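Side-chain contact in uncharacterized protein (Staphylococcus aureus subsp. aureus Mu50, PDB 4QPV), which is of unknown function but belongs to the DUF1672 family, built on a fold that repeats a kinked helix followed by three beta strands: residues Gln166-Gly169 with Phe170-Glu173. Residues are numbered along the deposited sequence; the frame is centred on the assembly and turned at random.
Sequences QNSG and FRNE
The guanidinium of Arg171 carries the amide oxygen of Gln166 over one face and meets Ser168 and a water at its edge. Gln166 OE1 sits 3.6 Å from Arg171 CZ, over the centre of the group, with the amide and guanidinium planes 66° apart; this is an oxygen resting on a flat cation, not a hydrogen bond. The other end of that amide is taken by Pro274, whose carbonyl O accepts from Gln166 NE2. Nearer the backbone the aliphatic parts pack, Gln166 CB lying 3.6 Å from Arg171 CD. At the edge, Arg171 NH2 donates to Ser168 OG over 2.8 Å, the N-H...O angle being 150° and the oxygen slightly out of the guanidinium plane. Arg171 runs extended through its first two torsions and then bends at chi3 (-64°), which brings the guanidinium to Gln166 and Ser168.

Water 1, in the guanidinium plane, accepts from Arg171 NE at 3.1 Å and from Ser168 N, and donates to Gly169 O. Water 2 accepts from Ser168 OG and donates to Phe170 O at 2.8 Å. Gly169 has a positive phi, a conformation readily open to a residue with no side chain.

This loop links helix 159-165 to strand 175-178 near the middle of the chain, where the Phe170 ring stacks on Tyr131. Arginine, serine and two waters thus tie backbone polar groups of the loop together, and the partial negative charge of Gln166 OE1 would be expected to favour the cation it faces.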
ATOM      1  N   GLN A 166      -3.088   5.330   3.855  1.00 23.73           N
ATOM      2  CA  GLN A 166      -2.920   4.544   2.624  1.00 24.04           C
ATOM      3  C   GLN A 166      -3.365   3.107   2.842  1.00 26.05           C
ATOM      4  O   GLN A 166      -3.292   2.602   3.971  1.00 25.14           O
ATOM      5  CB  GLN A 166      -1.454   4.618   2.137  1.00 24.11           C
ATOM      6  CG  GLN A 166      -0.936   6.084   1.961  1.00 22.68           C
ATOM      7  CD  GLN A 166      -1.648   6.849   0.854  1.00 26.42           C
ATOM      8  OE1 GLN A 166      -1.760   6.395  -0.292  1.00 26.86           O
ATOM      9  NE2 GLN A 166      -2.141   8.038   1.172  1.00 25.73           N
ATOM     10  N   ASN A 167      -3.846   2.461   1.761  1.00 22.40           N
ATOM     11  CA  ASN A 167      -4.475   1.139   1.854  1.00 23.11           C
ATOM     12  C   ASN A 167      -4.354   0.335   0.555  1.00 26.99           C
ATOM     13  O   ASN A 167      -5.269  -0.429   0.222  1.00 25.33           O
ATOM     14  CB  ASN A 167      -5.992   1.379   2.175  1.00 22.21           C
ATOM     15  CG  ASN A 167      -6.742   2.176   1.116  1.00 31.07           C
ATOM     16  OD1 ASN A 167      -6.193   2.592   0.083  1.00 26.76           O
ATOM     17  ND2 ASN A 167      -8.023   2.402   1.336  1.00 26.22           N
ATOM     18  N   SER A 168      -3.256   0.513  -0.196  1.00 24.00           N
ATOM     19  CA  SER A 168      -3.144  -0.150  -1.504  1.00 24.35           C
ATOM     20  C   SER A 168      -2.421  -1.497  -1.469  1.00 27.59           C
ATOM     21  O   SER A 168      -2.395  -2.213  -2.479  1.00 27.82           O
ATOM     22  CB  SER A 168      -2.409   0.760  -2.480  1.00 26.44           C
ATOM     23  OG  SER A 168      -1.116   1.071  -1.980  1.00 24.92           O
ATOM     24  N   GLY A 169      -1.797  -1.801  -0.353  1.00 23.46           N
ATOM     25  CA  GLY A 169      -1.003  -3.014  -0.193  1.00 23.91           C
ATOM     26  C   GLY A 169       0.331  -2.671   0.428  1.00 24.10           C
ATOM     27  O   GLY A 169       0.412  -1.739   1.246  1.00 22.50           O
ATOM     28  N   PHE A 170       1.400  -3.398   0.042  1.00 22.36           N
ATOM     29  CA  PHE A 170       2.734  -3.099   0.573  1.00 22.26           C
ATOM     30  C   PHE A 170       3.128  -1.681   0.191  1.00 25.45           C
ATOM     31  O   PHE A 170       3.022  -1.298  -0.978  1.00 24.35           O
ATOM     32  CB  PHE A 170       3.833  -4.099   0.094  1.00 23.96           C
ATOM     33  CG  PHE A 170       5.181  -3.665   0.646  1.00 24.43           C
ATOM     34  CD1 PHE A 170       5.548  -3.967   1.953  1.00 25.57           C
ATOM     35  CD2 PHE A 170       6.035  -2.858  -0.108  1.00 26.49           C
ATOM     36  CE1 PHE A 170       6.738  -3.471   2.500  1.00 26.09           C
ATOM     37  CE2 PHE A 170       7.235  -2.387   0.432  1.00 28.25           C
ATOM     38  CZ  PHE A 170       7.576  -2.700   1.734  1.00 25.81           C
ATOM     39  N   ARG A 171       3.600  -0.914   1.179  1.00 22.41           N
ATOM     40  CA  ARG A 171       3.994   0.462   0.955  1.00 22.39           C
ATOM     41  C   ARG A 171       4.914   0.945   2.040  1.00 23.94           C
ATOM     42  O   ARG A 171       4.690   0.671   3.221  1.00 23.17           O
ATOM     43  CB  ARG A 171       2.714   1.359   0.928  1.00 21.44           C
ATOM     44  CG  ARG A 171       2.985   2.855   0.724  1.00 21.76           C
ATOM     45  CD  ARG A 171       1.695   3.680   0.753  1.00 23.13           C
ATOM     46  NE  ARG A 171       0.765   3.364  -0.343  1.00 23.71           N
ATOM     47  CZ  ARG A 171       0.685   4.058  -1.477  1.00 25.58           C
ATOM     48  NH1 ARG A 171       1.513   5.072  -1.705  1.00 21.56           N
ATOM     49  NH2 ARG A 171      -0.211   3.732  -2.400  1.00 24.22           N
ATOM     50  N   ASN A 172       5.938   1.724   1.642  1.00 21.76           N
ATOM     51  CA  ASN A 172       6.790   2.410   2.599  1.00 20.69           C
ATOM     52  C   ASN A 172       6.783   3.900   2.203  1.00 23.05           C
ATOM     53  O   ASN A 172       5.960   4.330   1.373  1.00 21.60           O
ATOM     54  CB  ASN A 172       8.197   1.779   2.722  1.00 24.27           C
ATOM     55  CG  ASN A 172       8.966   1.746   1.432  1.00 28.86           C
ATOM     56  OD1 ASN A 172       8.854   2.642   0.589  1.00 23.12           O
ATOM     57  ND2 ASN A 172       9.749   0.689   1.243  1.00 24.67           N
ATOM     58  N   GLU A 173       7.646   4.694   2.820  1.00 20.84           N
ATOM     59  CA  GLU A 173       7.718   6.135   2.559  0.50 21.03           C
ATOM     60  C   GLU A 173       7.954   6.454   1.079  1.00 24.84           C
ATOM     61  O   GLU A 173       7.473   7.474   0.590  1.00 23.94           O
ATOM     62  CB  GLU A 173       8.865   6.763   3.374  0.50 22.19           C
ATOM     63  CG  GLU A 173       8.698   6.693   4.884  0.50 27.69           C
ATOM     64  CD  GLU A 173      10.004   6.885   5.631  0.50 37.15           C
ATOM     65  OE1 GLU A 173      10.855   5.970   5.585  0.50 29.07           O
ATOM     66  OE2 GLU A 173      10.182   7.954   6.256  0.50 26.18           O
TER
HETATM   67  O   HOH W   1      -0.665   1.155   1.318  1.00 23.18           O
HETATM   68  O   HOH W   2       0.615  -1.117  -2.350  1.00 23.83           O